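PDB 3OTT: Two-component system sensor histidine kinase from Bacteroides thetaiotaomicron, which probably senses saccharides outside the cell and passes the signal on by phosphorelay to a DNA-binding region that regulates transcription. Local coordinates for residues Q310-P313 / I314-T318; W360-M363 / G364-T367. One frame throughout, in Å; residues are numbered along the deposited sequence.

Contact 1 (Q310-P313 / I314-T318). With TBR (hexatantalum dodecabromide), chain D.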
loop_
_atom_site.group_PDB
_atom_site.type_symbol
_atom_site.label_atom_id
_atom_site.label_comp_id
_atom_site.label_asym_id
_atom_site.label_seq_id
_atom_site.Cartn_x
_atom_site.Cartn_y
_atom_site.Cartn_z
ATOM N N GLN B 310 8.695 -2.551 -20.398
ATOM C CA GLN B 310 8.746 -2.873 -18.983
ATOM C C GLN B 310 8.323 -1.646 -18.138
ATOM O O GLN B 310 9.012 -0.649 -18.117
ATOM C CB GLN B 310 10.163 -3.345 -18.635
ATOM C CG GLN B 310 10.475 -3.576 -17.160
ATOM C CD GLN B 310 9.914 -4.868 -16.589
ATOM O OE1 GLN B 310 9.627 -5.834 -17.309
ATOM N NE2 GLN B 310 9.796 -4.909 -15.260
ATOM N N PHE B 311 7.188 -1.729 -17.447
ATOM C CA PHE B 311 6.714 -0.630 -16.569
ATOM C C PHE B 311 6.844 -1.010 -15.107
ATOM O O PHE B 311 6.407 -2.058 -14.690
ATOM C CB PHE B 311 5.255 -0.224 -16.887
ATOM C CG PHE B 311 4.810 1.060 -16.214
ATOM C CD1 PHE B 311 5.220 2.302 -16.693
ATOM C CD2 PHE B 311 3.983 1.027 -15.105
ATOM C CE1 PHE B 311 4.788 3.501 -16.069
ATOM C CE2 PHE B 311 3.571 2.201 -14.473
ATOM C CZ PHE B 311 3.958 3.427 -14.947
ATOM N N ILE B 312 7.453 -0.142 -14.331
ATOM C CA ILE B 312 7.692 -0.359 -12.929
ATOM C C ILE B 312 6.779 0.616 -12.177
ATOM O O ILE B 312 6.899 1.821 -12.394
ATOM C CB ILE B 312 9.166 -0.044 -12.632
ATOM C CG1 ILE B 312 10.054 -0.958 -13.497
ATOM C CG2 ILE B 312 9.421 -0.119 -11.172
ATOM C CD1 ILE B 312 11.065 -1.812 -12.786
ATOM N N PRO B 313 5.827 0.107 -11.355
ATOM C CA PRO B 313 4.967 0.979 -10.541
ATOM C C PRO B 313 5.755 1.426 -9.341
ATOM O O PRO B 313 6.691 0.707 -8.939
ATOM C CB PRO B 313 3.795 0.061 -10.112
ATOM C CG PRO B 313 4.322 -1.281 -10.180
ATOM C CD PRO B 313 5.354 -1.295 -11.323
ATOM N N ILE B 314 5.415 2.584 -8.787
ATOM C CA ILE B 314 6.225 3.184 -7.712
ATOM C C ILE B 314 6.218 2.348 -6.475
ATOM O O ILE B 314 7.168 2.390 -5.744
ATOM C CB ILE B 314 5.706 4.548 -7.087
ATOM C CG1 ILE B 314 4.670 5.243 -7.886
ATOM C CG2 ILE B 314 6.858 5.528 -6.809
ATOM C CD1 ILE B 314 4.421 6.657 -7.275
ATOM N N SER B 315 5.103 1.684 -6.196
ATOM C CA SER B 315 4.991 0.881 -5.011
ATOM C C SER B 315 6.064 -0.200 -4.996
ATOM O O SER B 315 6.369 -0.712 -3.953
ATOM C CB SER B 315 3.598 0.227 -4.876
ATOM O OG SER B 315 3.272 -0.536 -6.021
ATOM N N GLN B 316 6.600 -0.547 -6.161
ATOM C CA GLN B 316 7.665 -1.539 -6.241
ATOM C C GLN B 316 8.987 -0.961 -5.675
ATOM O O GLN B 316 9.873 -1.702 -5.321
ATOM C CB GLN B 316 7.837 -2.075 -7.688
ATOM C CG GLN B 316 8.825 -3.286 -7.821
ATOM C CD GLN B 316 9.053 -3.731 -9.256
ATOM O OE1 GLN B 316 8.110 -3.917 -10.032
ATOM N NE2 GLN B 316 10.304 -3.910 -9.615
ATOM N N ILE B 317 9.076 0.363 -5.565
ATOM C CA ILE B 317 10.262 1.069 -5.057
ATOM C C ILE B 317 10.581 1.303 -3.534
ATOM O O ILE B 317 11.466 0.625 -3.053
ATOM C CB ILE B 317 10.508 2.364 -5.876
ATOM C CG1 ILE B 317 10.714 2.035 -7.362
ATOM C CG2 ILE B 317 11.642 3.184 -5.306
ATOM C CD1 ILE B 317 11.866 1.014 -7.735
ATOM N N THR B 318 9.992 2.152 -2.686
ATOM C CA THR B 318 8.629 2.422 -2.182
ATOM C C THR B 318 8.013 1.427 -1.175
ATOM O O THR B 318 8.259 1.576 0.013
ATOM C CB THR B 318 7.693 3.282 -3.058
ATOM O OG1 THR B 318 8.157 4.649 -3.017
ATOM C CG2 THR B 318 6.321 3.307 -2.539
HETATM TA TA1 TBR D . 8.782 -9.302 -9.048
HETATM TA TA2 TBR D . 10.157 -11.502 -9.939
HETATM TA TA3 TBR D . 11.531 -9.025 -9.583
HETATM TA TA4 TBR D . 12.010 -11.228 -7.877
HETATM TA TA5 TBR D . 10.592 -8.993 -6.971
HETATM TA TA6 TBR D . 9.236 -11.387 -7.386
HETATM BR BR1 TBR D . 8.061 -10.507 -11.237
HETATM BR BR2 TBR D . 9.687 -7.364 -10.534
HETATM BR BR3 TBR D . 8.538 -7.421 -7.306
HETATM BR BR4 TBR D . 6.875 -10.314 -7.624
HETATM BR BR5 TBR D . 11.555 -10.394 -11.819
HETATM BR BR6 TBR D . 12.154 -7.114 -7.944
HETATM BR BR7 TBR D . 12.664 -9.926 -5.702
HETATM BR BR8 TBR D . 10.986 -12.972 -6.256
HETATM BR BR9 TBR D . 12.186 -13.120 -9.658
HETATM BR BRA TBR D . 13.944 -9.925 -9.088
HETATM BR BRB TBR D . 9.216 -10.154 -5.094
HETATM BR BRC TBR D . 8.595 -13.319 -9.019
#

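Contact 2 (W360-M363 / G364-T367)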
loop_
_atom_site.group_PDB
_atom_site.type_symbol
_atom_site.label_atom_id
_atom_site.label_comp_id
_atom_site.label_asym_id
_atom_site.label_seq_id
_atom_site.Cartn_x
_atom_site.Cartn_y
_atom_site.Cartn_z
ATOM N N TRP B 360 11.674 9.148 0.566
ATOM C CA TRP B 360 10.725 9.927 -0.170
ATOM C C TRP B 360 10.559 11.249 0.560
ATOM O O TRP B 360 9.965 11.264 1.664
ATOM C CB TRP B 360 9.384 9.203 -0.253
ATOM C CG TRP B 360 8.426 9.810 -1.265
ATOM C CD1 TRP B 360 8.413 11.098 -1.737
ATOM C CD2 TRP B 360 7.357 9.122 -1.924
ATOM N NE1 TRP B 360 7.405 11.246 -2.661
ATOM C CE2 TRP B 360 6.750 10.040 -2.801
ATOM C CE3 TRP B 360 6.863 7.789 -1.860
ATOM C CZ2 TRP B 360 5.665 9.694 -3.602
ATOM C CZ3 TRP B 360 5.782 7.437 -2.651
ATOM C CH2 TRP B 360 5.191 8.385 -3.522
ATOM N N TYR B 361 11.103 12.318 -0.056
ATOM C CA TYR B 361 11.108 13.677 0.502
ATOM C C TYR B 361 9.837 14.398 0.080
ATOM O O TYR B 361 9.502 14.457 -1.141
ATOM C CB TYR B 361 12.306 14.480 0.010
ATOM C CG TYR B 361 13.594 13.961 0.544
ATOM C CD1 TYR B 361 14.296 12.920 -0.130
ATOM C CD2 TYR B 361 14.128 14.457 1.741
ATOM C CE1 TYR B 361 15.496 12.381 0.399
ATOM C CE2 TYR B 361 15.361 13.927 2.274
ATOM C CZ TYR B 361 16.010 12.875 1.579
ATOM O OH TYR B 361 17.166 12.325 2.052
ATOM N N ARG B 362 9.077 14.863 1.072
ATOM C CA ARG B 362 7.926 15.699 0.731
ATOM C C ARG B 362 7.519 16.624 1.795
ATOM O O ARG B 362 7.970 16.484 2.949
ATOM C CB ARG B 362 6.720 14.924 0.262
ATOM C CG ARG B 362 6.166 14.075 1.220
ATOM C CD ARG B 362 6.480 12.684 0.755
ATOM N NE ARG B 362 5.342 11.939 0.223
ATOM C CZ ARG B 362 4.980 10.766 0.743
ATOM N NH1 ARG B 362 5.669 10.280 1.780
ATOM N NH2 ARG B 362 3.963 10.078 0.247
ATOM N N MET B 363 6.689 17.573 1.395
ATOM C CA MET B 363 6.175 18.520 2.313
ATOM C C MET B 363 5.257 17.788 3.263
ATOM O O MET B 363 4.358 17.068 2.848
ATOM C CB MET B 363 5.472 19.677 1.565
ATOM C CG MET B 363 4.451 20.450 2.383
ATOM S SD MET B 363 5.163 21.680 3.484
ATOM C CE MET B 363 5.608 20.789 4.972
ATOM N N GLY B 364 5.505 17.983 4.551
ATOM C CA GLY B 364 4.662 17.483 5.612
ATOM C C GLY B 364 5.308 16.289 6.298
ATOM O O GLY B 364 4.861 15.921 7.410
ATOM N N ASP B 365 6.319 15.671 5.633
ATOM C CA ASP B 365 6.918 14.418 6.120
ATOM C C ASP B 365 7.725 14.736 7.339
ATOM O O ASP B 365 8.614 15.574 7.305
ATOM C CB ASP B 365 7.823 13.743 5.089
ATOM C CG ASP B 365 8.216 12.331 5.493
ATOM O OD1 ASP B 365 9.279 12.146 6.123
ATOM O OD2 ASP B 365 7.438 11.402 5.219
ATOM N N LYS B 366 7.396 14.075 8.429
ATOM C CA LYS B 366 8.089 14.315 9.682
ATOM C C LYS B 366 9.608 14.130 9.589
ATOM O O LYS B 366 10.339 14.830 10.259
ATOM C CB LYS B 366 7.513 13.420 10.803
ATOM C CG LYS B 366 6.046 13.721 11.193
ATOM C CD LYS B 366 5.728 15.244 11.173
ATOM C CE LYS B 366 4.607 15.587 12.160
ATOM N NZ LYS B 366 4.697 17.025 12.584
ATOM N N THR B 367 10.087 13.213 8.771
ATOM C CA THR B 367 11.487 12.849 8.873
ATOM C C THR B 367 12.285 13.420 7.745
ATOM O O THR B 367 13.433 13.760 7.949
ATOM C CB THR B 367 11.670 11.326 8.804
ATOM O OG1 THR B 367 10.674 10.739 9.614
ATOM C CG2 THR B 367 13.049 10.910 9.319
#

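Contact 1 (Q310-P313 / I314-T318)
Gln316 reaches back along the chain it has just left, its side chain crossing those of Ile312 and Pro313. CG stands anti to the backbone N (chi1 -172°) and the chain stays extended beyond it, which carries the amide past Pro313 to Ile312: NE2 lies 3.9 Å from Ile312 CD1, and OE1 4.0 Å from Pro313 CD. The turn is closed by Gln316 N, which donates to Pro313 O at 3.0 Å. The buried, tightly packed side is formed by the isoleucines, which pack outward onto neighbouring strands: Ile312 on Phe619 and Ile621, Ile314 on Ile346, and Ile317 on Phe348. Between the segments themselves, Ile312 CG2 and Ile317 CD1 make a loose apolar contact at 4.4 Å. Strand 310-313 adds an edge to the sheet of strands 601-605, 610-615 and 618-623, the ring-closing arrangement of a beta-propeller, in which a strand from early in the propeller completes the last blade. The looser side holds Pro313 and the exposed Ser315, whose OG is no nearer than 4.2 Å to Pro313 CB. Here the Gln316 amide meets the hexatantalum dodecabromide cluster, NE2 lying 3.6 Å from BR2 while also hydrogen-bonded to Ala352 O.

Contact 2 (W360-M363 / G364-T367)
Met363 curls back over the turn it belongs to, so far that its methyl CE is modelled only 2.8 Å from Gly364 N, too near the glycine backbone for its place to be relied on. In the model, bends at chi2 (80°) and chi3 (-85°) bring the thioether round in this way. The same side chain packs on Arg90 of the second subunit, and Met363 O accepts a hydrogen bond from Asn73 of that subunit. With an alanine here, Arg90 of the second subunit is likely to lose most of the side chain it packs against, leaving a gap where the two subunits meet. Gly364 takes a backbone conformation that would jam a side chain against the preceding carbonyl oxygen. The turn is closed by a long hydrogen bond, 3.3 Å from Asp365 N to Arg362 O. Beside it, the guanidinium of Arg362 spreads over a face of the Trp360 ring, CZ lying 3.9 Å above the ring plane. Its plane is 25° from that of the Asp365 carboxylate, yet Arg362 NH1 and Asp365 OD2 remain 4.0 Å apart, too far for a salt bridge; the arginine instead pairs through NH2 with Asp322. Asp365 spends its other oxygen on the backbone ahead: OD1 accepts from Thr367 N at 3.0 Å, from above the carboxylate plane, and also from Tyr368 N, two bonds that should restrain the carboxylate's rotation. A type II beta turn from Arg362 to Asp365 thus runs directly into an Asx turn, in the connection that leads from the outermost strand of one propeller blade, 359-361, to the first strand of the next, 375-380.

In the fold
The two contacts are local turns following propeller strands, but they differ in setting. Contact 1 is partly buried, about 6 Å from the chain's centre, where 310-313 completes a blade with strands from far along the sequence; isoleucines dominate its inner side and a neutral amide faces the bound cluster. Contact 2 is a surface turn about 26 Å from that centre, built on a glycine, charged groups and an Asx turn, and it alone of the pair meets the second subunit. They share one blade: Ile314 and Ile317 pack on strand 344-348, in the same four-stranded sheet as strand 359-361. Though their centres are about 20 Å apart, Ile314 CD1 lies 4.2 Å from Trp360 CH2.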